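Local structure of 4-amino-4-deoxy-L-arabinose transferase or related glycosyltransferases of PMT family (5EZM) at residues Y287-P290 against L291-G295; Q375-G378 against M379-A383; P391-A394 against T395-A398; A549-T553 against L554-V558. The protein probably transfers 4-amino-4-deoxy-L-arabinose from a polyprenyl-phosphate carrier to lipid A, as a zinc-binding membrane glycosyltransferase of the GT-C fold. All coordinates share one frame; numbering follows the deposited sequence.

Interaction 1. Residues Y287-P290 against L291-G295; sequences YFLP and LVIGG. With MPG ([(Z)-octadec-9-enyl] (2R)-2,3-bis(oxidanyl)propanoate), chain Q; MPG ([(Z)-octadec-9-enyl] (2R)-2,3-bis(oxidanyl)propanoate), chain L.
The methyl CD1 of L291 fills the hollow between two aromatic rings, lying 3.6 Å from CE2 of Y287 and 3.6 Å from CD1 of F288. It meets both rings obliquely, while the rings fit each other with CD2 of Y287 over the centre of the F288 ring. The leucine reaches them because its CG stands beside its own backbone N, opposite the carbonyl carbon (chi1 -79°). On the same side of the tyrosine ring, CE1 lies 3.5 Å from C10 of the MPG of chain Q, and CG of P290 forms a second bump against this tail, 3.7 Å from C9. The tail runs on past G294, whose CA lies 3.9 Å from C2. Another ridge is made by L289 and I293, side by side with their CD1 atoms 4.0 Å apart. Replacing Y287 with an alanine would probably take away the ring that both the lipid and L291 rest against, leaving a gap beside F288. F288 also touches F335 and F338 of helix 323-339. Backbone bonds such as V292 N to F288 O (2.9 Å) tie the carbonyls of F288, L289 and P290 into the helix, and the side-chain contacts are apolar, suited to a lipid-lined surface.

Interaction 2. Residues Q375-G378 against M379-A383; sequences QLIG and MAIVA. With MPG ([(Z)-octadec-9-enyl] (2R)-2,3-bis(oxidanyl)propanoate), chain I.
G378 O accepts V382 N at 3.0 Å, with an N-H...O angle of 168°. With no side chain, the glycine offers a bare patch of backbone to a lipid tail: its CA lies 3.7 Å from C3 of the MPG of chain I, where a CB would collide with that same atom. M379, the next residue, donates its N to Q375 O at 2.9 Å and rests its CB against that carbonyl oxygen. The third, I377, bonds through its O to I381 N, and the two isoleucines make a loose ridge on the surface, CG2 of I377 lying 4.4 Å from CD1 of I381. Beside the glycine, Q375 folds at its second torsion (chi2 -59°), which brings NE2 to 3.5 Å from C7 of the MPG while it makes a weak hydrogen bond to G301 O. Shortening Q375 to an alanine would probably leave G301 O without this weak donor and open a gap beside C5 and C7 of the lipid tail. L376 and A380 turn instead to I424 of helix 403-430. The whole is a regular stretch of alpha-helix, more than two turns long, in a predicted transmembrane segment, notched at a glycine where a lipid chain lies along it.

Interaction 3. Residues P391-A394 against T395-A398; sequences PVVA and TLNA
T395 folds its hydroxyl back over the preceding turn, where OG1 donates to V392 O at 2.6 Å. The hydroxyl approaches in the plane of that carbonyl, on a lone pair, whereas T395 N reaches the same oxygen at 3.0 Å from above the plane, 56° out of it. Two donors of one residue thus grip a single oxygen from different directions. The first torsion explains the hydroxyl's reach: at chi1 70°, OG1 sits between the backbone N and the carbonyl carbon, which turns it toward V392, while CG2 takes the position beside the backbone N and lies 3.8 Å from P391 O. One residue later, L396 leans back over V393. Its CB lies 3.3 Å from V393 O, and its CD1 comes 3.7 Å from V393 CA and 4.0 Å from V393 CB, so the leucine runs along the backbone and the base of the valine. The backbone adds a weak bond there, L396 N to V393 O, whose N-H...O angle is 133°. V393 and A394 in turn rest on A410 of helix 403-430, and N403 ties the stretch down by giving ND2 to both A394 O and L396 O. Beyond L396 the chain is extended, and A398 O is hydrogen-bonded to Y406 OH. The bonds from T395 N to V392 O and from L396 N to V393 O close two overlapping type I beta turns, here in the connection between helix 369-389 and helix 403-430, with a threonine hydroxyl reinforcing the first of them.

Interaction 4. Residues A549-T553 against L554-V558; sequences ALAPT and LSMYV
L554 folds back over the end of the turn that begins at L550, and its side chain can be followed outward. CB lies against the peptide just before it, 3.4 Å from T553 C. CG, placed between the backbone N and the carbonyl carbon (chi1 47°), comes 4.0 Å from L550 O. There the two methyls part: L554 CD2 lies 4.4 Å from L550 CD2, and L554 CD1 turns to the methionine two residues on, 3.5 Å from M556 SD. M556 closes the cluster from its own end, with CE 3.6 Å from CB of L550. L554 and M556 both also rest on W532 of helix 525-534, and L550 on V525 of that helix. The backbone fixes the base of this cluster, since L550 O takes hydrogen bonds from T553 N and L554 N; the latter is 3.0 Å long, with an N-H...O angle of 170°. The chain then leaves the turn extended, and at Y557 it pairs through backbone hydrogen bonds with A569 of strand 566-569. The arrangement is a helix-to-strand connection: helix 544-550 passes through a short turn into 557-561, an outermost strand of the mixed sheet in the C-terminal domain, with L550, L554 and M556 facing the helix that covers them.

Overall arrangement
Along the chain the four contacts come in series, none nesting in or crossing another, and none closes a long loop: interactions 1 and 2 run along helices, while interactions 3 and 4 fold the chain through short turns. Interaction 1 lies on helix 288-295, within the membrane part. Interaction 2 follows on helix 369-389; its nearest atoms are about 8 Å from those of interaction 1, and both border lipid tails. Interaction 3 comes after that helix, in the connection to helix 403-430, with its centre about 24 Å from that of interaction 2. Interaction 4 stands apart in the C-terminal domain, joining helix 544-550 to strand 557-561, about 45 Å from interaction 1 between centres.

Interaction 1. Residues Y287-P290 against L291-G295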
# COMPACT_ATOMS: atom_id res chain seq x y z
N TYR A 287 2.25 0.67 -18.97
CA TYR A 287 2.79 1.14 -17.69
C TYR A 287 2.86 0.02 -16.66
O TYR A 287 3.88 -0.12 -15.97
CB TYR A 287 1.93 2.30 -17.18
CG TYR A 287 2.31 2.82 -15.82
CD1 TYR A 287 3.36 3.72 -15.66
CD2 TYR A 287 1.61 2.43 -14.69
CE1 TYR A 287 3.70 4.20 -14.42
CE2 TYR A 287 1.95 2.91 -13.43
CZ TYR A 287 2.99 3.79 -13.30
OH TYR A 287 3.33 4.27 -12.06
N PHE A 288 1.81 -0.78 -16.55
CA PHE A 288 1.73 -1.81 -15.52
C PHE A 288 2.35 -3.14 -15.95
O PHE A 288 2.22 -4.12 -15.21
CB PHE A 288 0.26 -2.04 -15.13
CG PHE A 288 -0.36 -0.87 -14.44
CD1 PHE A 288 -0.08 -0.61 -13.11
CD2 PHE A 288 -1.24 -0.04 -15.11
CE1 PHE A 288 -0.66 0.47 -12.46
CE2 PHE A 288 -1.82 1.04 -14.47
CZ PHE A 288 -1.53 1.29 -13.14
N LEU A 289 3.02 -3.19 -17.11
CA LEU A 289 3.62 -4.45 -17.55
C LEU A 289 4.88 -4.78 -16.75
O LEU A 289 4.94 -5.87 -16.16
CB LEU A 289 3.86 -4.41 -19.06
CG LEU A 289 4.30 -5.72 -19.72
CD1 LEU A 289 3.38 -6.86 -19.32
CD2 LEU A 289 4.33 -5.55 -21.23
N PRO A 290 5.89 -3.91 -16.68
CA PRO A 290 7.01 -4.21 -15.77
C PRO A 290 6.60 -4.22 -14.31
O PRO A 290 7.29 -4.86 -13.51
CB PRO A 290 8.01 -3.08 -16.06
CG PRO A 290 7.17 -1.97 -16.53
CD PRO A 290 6.08 -2.60 -17.33
N LEU A 291 5.51 -3.54 -13.95
CA LEU A 291 5.04 -3.59 -12.57
C LEU A 291 4.48 -4.97 -12.24
O LEU A 291 4.77 -5.52 -11.18
CB LEU A 291 3.98 -2.51 -12.34
CG LEU A 291 4.52 -1.10 -12.12
CD1 LEU A 291 3.37 -0.11 -12.14
CD2 LEU A 291 5.27 -1.02 -10.81
N VAL A 292 3.67 -5.54 -13.14
CA VAL A 292 3.11 -6.85 -12.86
C VAL A 292 4.19 -7.92 -12.95
O VAL A 292 4.20 -8.88 -12.16
CB VAL A 292 1.92 -7.15 -13.80
CG1 VAL A 292 2.36 -7.36 -15.24
CG2 VAL A 292 1.14 -8.37 -13.30
N ILE A 293 5.14 -7.77 -13.88
CA ILE A 293 6.19 -8.78 -14.02
C ILE A 293 7.15 -8.73 -12.83
O ILE A 293 7.49 -9.76 -12.25
CB ILE A 293 6.93 -8.60 -15.36
CG1 ILE A 293 5.97 -8.85 -16.53
CG2 ILE A 293 8.11 -9.55 -15.45
CD1 ILE A 293 6.62 -8.69 -17.88
N GLY A 294 7.58 -7.53 -12.46
CA GLY A 294 8.47 -7.40 -11.31
C GLY A 294 7.79 -7.73 -10.00
O GLY A 294 8.41 -8.28 -9.09
N GLY A 295 6.50 -7.39 -9.88
CA GLY A 295 5.76 -7.65 -8.66
C GLY A 295 5.36 -9.08 -8.45
O GLY A 295 4.92 -9.44 -7.35
C2 MPG Q . 11.02 -5.95 -13.81
C3 MPG Q . 11.54 -4.71 -13.09
C4 MPG Q . 10.42 -3.76 -12.70
C5 MPG Q . 10.74 -2.29 -13.02
C6 MPG Q . 9.55 -1.36 -12.76
C7 MPG Q . 9.51 -0.16 -13.73
C8 MPG Q . 8.15 0.57 -13.69
C9 MPG Q . 7.86 1.37 -14.98
C10 MPG Q . 6.46 2.04 -14.94
C1 MPG Q . 12.13 -6.96 -14.10
C5 MPG L . 13.75 -6.95 -9.60
C6 MPG L . 12.87 -5.75 -9.22
C7 MPG L . 11.69 -6.12 -8.30
C8 MPG L . 10.57 -5.05 -8.35
C9 MPG L . 9.42 -5.31 -7.35
C10 MPG L . 8.21 -4.35 -7.59
C11 MPG L . 7.36 -4.15 -6.32
C12 MPG L . 6.14 -3.21 -6.57
C13 MPG L . 5.34 -2.92 -5.28
C14 MPG L . 4.33 -1.74 -5.45
C15 MPG L . 3.74 -1.26 -4.09
C16 MPG L . 2.45 -0.40 -4.26

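Interaction 2. Residues Q375-G378 against M379-A383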
# COMPACT_ATOMS: atom_id res chain seq x y z
N GLN A 375 12.41 -23.99 -13.09
CA GLN A 375 12.12 -22.70 -12.47
C GLN A 375 13.26 -22.24 -11.57
O GLN A 375 13.66 -21.07 -11.60
CB GLN A 375 10.81 -22.76 -11.69
CG GLN A 375 9.58 -22.94 -12.57
CD GLN A 375 9.43 -21.82 -13.58
OE1 GLN A 375 9.79 -20.68 -13.31
NE2 GLN A 375 8.88 -22.14 -14.75
N LEU A 376 13.80 -23.16 -10.76
CA LEU A 376 14.90 -22.81 -9.86
C LEU A 376 16.13 -22.35 -10.64
O LEU A 376 16.85 -21.45 -10.20
CB LEU A 376 15.25 -23.99 -8.96
CG LEU A 376 14.28 -24.32 -7.84
CD1 LEU A 376 14.73 -25.57 -7.09
CD2 LEU A 376 14.19 -23.13 -6.90
N ILE A 377 16.39 -22.99 -11.78
CA ILE A 377 17.52 -22.58 -12.61
C ILE A 377 17.31 -21.16 -13.12
O ILE A 377 18.19 -20.29 -12.98
CB ILE A 377 17.74 -23.57 -13.76
CG1 ILE A 377 18.18 -24.93 -13.22
CG2 ILE A 377 18.76 -23.01 -14.74
CD1 ILE A 377 18.36 -25.98 -14.29
N GLY A 378 16.15 -20.90 -13.72
CA GLY A 378 15.88 -19.57 -14.23
C GLY A 378 15.98 -18.50 -13.15
O GLY A 378 16.63 -17.47 -13.34
N MET A 379 15.35 -18.75 -12.00
CA MET A 379 15.35 -17.75 -10.94
C MET A 379 16.74 -17.57 -10.34
O MET A 379 17.09 -16.47 -9.90
CB MET A 379 14.35 -18.11 -9.86
CG MET A 379 14.07 -16.96 -8.91
SD MET A 379 13.59 -15.47 -9.80
CE MET A 379 13.65 -14.24 -8.50
N ALA A 380 17.54 -18.64 -10.30
CA ALA A 380 18.92 -18.50 -9.86
C ALA A 380 19.70 -17.61 -10.82
O ALA A 380 20.49 -16.76 -10.39
CB ALA A 380 19.59 -19.87 -9.75
N ILE A 381 19.46 -17.77 -12.12
CA ILE A 381 20.09 -16.91 -13.11
C ILE A 381 19.72 -15.45 -12.86
O ILE A 381 20.58 -14.60 -12.63
CB ILE A 381 19.73 -17.34 -14.54
CG1 ILE A 381 20.40 -18.68 -14.88
CG2 ILE A 381 20.13 -16.27 -15.54
CD1 ILE A 381 20.14 -19.15 -16.30
N VAL A 382 18.41 -15.14 -12.89
CA VAL A 382 18.02 -13.74 -12.81
C VAL A 382 18.40 -13.13 -11.47
O VAL A 382 18.79 -11.95 -11.41
CB VAL A 382 16.51 -13.57 -13.12
CG1 VAL A 382 15.71 -14.56 -12.35
CG2 VAL A 382 16.04 -12.16 -12.79
N ALA A 383 18.34 -13.90 -10.38
CA ALA A 383 18.80 -13.37 -9.09
C ALA A 383 20.30 -13.11 -9.10
O ALA A 383 20.76 -12.12 -8.52
CB ALA A 383 18.43 -14.33 -7.96
C2 MPG I . 12.82 -17.61 -16.32
C3 MPG I . 12.64 -19.10 -16.05
C4 MPG I . 12.01 -19.82 -17.23
C5 MPG I . 11.66 -21.27 -16.90
C6 MPG I . 10.81 -21.93 -18.01
C7 MPG I . 10.41 -23.37 -17.66
C8 MPG I . 9.47 -23.99 -18.72
C1 MPG I . 13.19 -16.84 -15.04

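Interaction 3. Residues P391-A394 against T395-A398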
# COMPACT_ATOMS: atom_id res chain seq x y z
N PRO A 391 25.47 -3.04 -7.78
CA PRO A 391 26.25 -1.80 -7.66
C PRO A 391 25.75 -0.65 -8.53
O PRO A 391 26.27 0.46 -8.40
CB PRO A 391 27.66 -2.23 -8.08
CG PRO A 391 27.71 -3.67 -7.77
CD PRO A 391 26.35 -4.18 -8.11
N VAL A 392 24.76 -0.89 -9.40
CA VAL A 392 24.22 0.19 -10.22
C VAL A 392 23.58 1.26 -9.35
O VAL A 392 23.75 2.46 -9.58
CB VAL A 392 23.23 -0.37 -11.26
CG1 VAL A 392 22.32 0.73 -11.79
CG2 VAL A 392 23.98 -1.04 -12.39
N VAL A 393 22.83 0.84 -8.32
CA VAL A 393 22.16 1.82 -7.47
C VAL A 393 23.15 2.59 -6.60
O VAL A 393 22.82 3.68 -6.12
CB VAL A 393 21.08 1.13 -6.61
CG1 VAL A 393 20.20 0.24 -7.47
CG2 VAL A 393 21.72 0.34 -5.49
N ALA A 394 24.36 2.06 -6.41
CA ALA A 394 25.40 2.81 -5.70
C ALA A 394 25.84 4.04 -6.47
O ALA A 394 26.49 4.92 -5.88
CB ALA A 394 26.60 1.91 -5.43
N THR A 395 25.52 4.12 -7.76
CA THR A 395 25.83 5.28 -8.59
C THR A 395 24.62 6.19 -8.79
O THR A 395 24.54 6.89 -9.80
CB THR A 395 26.37 4.82 -9.94
OG1 THR A 395 25.32 4.21 -10.70
CG2 THR A 395 27.49 3.80 -9.75
N LEU A 396 23.69 6.18 -7.85
CA LEU A 396 22.45 6.93 -7.97
C LEU A 396 22.38 8.05 -6.93
O LEU A 396 22.96 7.95 -5.85
CB LEU A 396 21.23 6.01 -7.80
CG LEU A 396 20.89 5.07 -8.96
CD1 LEU A 396 19.66 4.25 -8.62
CD2 LEU A 396 20.69 5.85 -10.25
N ASN A 397 21.66 9.11 -7.30
CA ASN A 397 21.28 10.16 -6.36
C ASN A 397 20.01 10.81 -6.90
O ASN A 397 20.04 11.45 -7.95
CB ASN A 397 22.41 11.19 -6.18
CG ASN A 397 22.88 11.78 -7.49
OD1 ASN A 397 22.44 12.85 -7.90
ND2 ASN A 397 23.80 11.08 -8.16
N ALA A 398 18.90 10.61 -6.20
CA ALA A 398 17.61 11.06 -6.69
C ALA A 398 16.78 11.61 -5.54
O ALA A 398 17.04 11.32 -4.36
CB ALA A 398 16.85 9.93 -7.39

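Interaction 4. Residues A549-T553 against L554-V558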
# COMPACT_ATOMS: atom_id res chain seq x y z
N ALA A 549 15.03 32.12 -1.77
CA ALA A 549 14.14 33.07 -2.43
C ALA A 549 13.58 34.09 -1.45
O ALA A 549 13.39 35.26 -1.79
CB ALA A 549 13.01 32.33 -3.14
N LEU A 550 13.31 33.67 -0.21
CA LEU A 550 12.77 34.55 0.82
C LEU A 550 13.84 35.24 1.64
O LEU A 550 13.51 36.13 2.44
CB LEU A 550 11.85 33.76 1.76
CG LEU A 550 10.37 33.58 1.41
CD1 LEU A 550 10.18 32.70 0.19
CD2 LEU A 550 9.62 33.01 2.60
N ALA A 551 15.11 34.87 1.48
CA ALA A 551 16.15 35.40 2.34
C ALA A 551 16.33 36.91 2.20
O ALA A 551 16.43 37.60 3.23
CB ALA A 551 17.47 34.66 2.09
N PRO A 552 16.38 37.49 0.99
CA PRO A 552 16.47 38.96 0.90
C PRO A 552 15.22 39.68 1.37
O PRO A 552 15.28 40.90 1.60
CB PRO A 552 16.74 39.21 -0.59
CG PRO A 552 16.20 38.01 -1.27
CD PRO A 552 16.47 36.87 -0.34
N THR A 553 14.10 38.98 1.53
CA THR A 553 12.84 39.61 1.91
C THR A 553 12.68 39.69 3.43
O THR A 553 12.50 40.78 3.98
CB THR A 553 11.67 38.83 1.30
OG1 THR A 553 11.75 38.88 -0.12
CG2 THR A 553 10.33 39.41 1.77
N LEU A 554 12.76 38.56 4.12
CA LEU A 554 12.59 38.52 5.56
C LEU A 554 13.74 37.74 6.19
O LEU A 554 14.16 36.71 5.67
CB LEU A 554 11.24 37.90 5.96
CG LEU A 554 10.78 36.59 5.31
CD1 LEU A 554 11.31 35.39 6.05
CD2 LEU A 554 9.27 36.54 5.26
N SER A 555 14.25 38.27 7.30
CA SER A 555 15.31 37.60 8.04
C SER A 555 14.72 36.51 8.91
O SER A 555 13.73 36.72 9.62
CB SER A 555 16.09 38.61 8.90
OG SER A 555 15.28 39.13 9.94
N MET A 556 15.33 35.32 8.84
CA MET A 556 14.84 34.15 9.56
C MET A 556 16.01 33.39 10.13
O MET A 556 17.07 33.29 9.50
CB MET A 556 14.01 33.26 8.63
CG MET A 556 14.47 33.31 7.19
SD MET A 556 13.31 32.57 6.03
CE MET A 556 14.07 33.05 4.48
N TYR A 557 15.82 32.85 11.33
CA TYR A 557 16.87 32.14 12.06
C TYR A 557 16.65 30.64 11.92
O TYR A 557 15.56 30.14 12.21
CB TYR A 557 16.88 32.57 13.53
CG TYR A 557 17.00 34.08 13.68
CD1 TYR A 557 18.25 34.68 13.81
CD2 TYR A 557 15.88 34.89 13.67
CE1 TYR A 557 18.37 36.05 13.93
CE2 TYR A 557 15.99 36.26 13.79
CZ TYR A 557 17.23 36.83 13.92
OH TYR A 557 17.34 38.20 14.05
N VAL A 558 17.68 29.94 11.48
CA VAL A 558 17.55 28.53 11.10
C VAL A 558 17.48 27.67 12.35
O VAL A 558 18.40 27.69 13.18
CB VAL A 558 18.71 28.10 10.19
CG1 VAL A 558 18.48 26.69 9.69
CG2 VAL A 558 18.88 29.08 9.04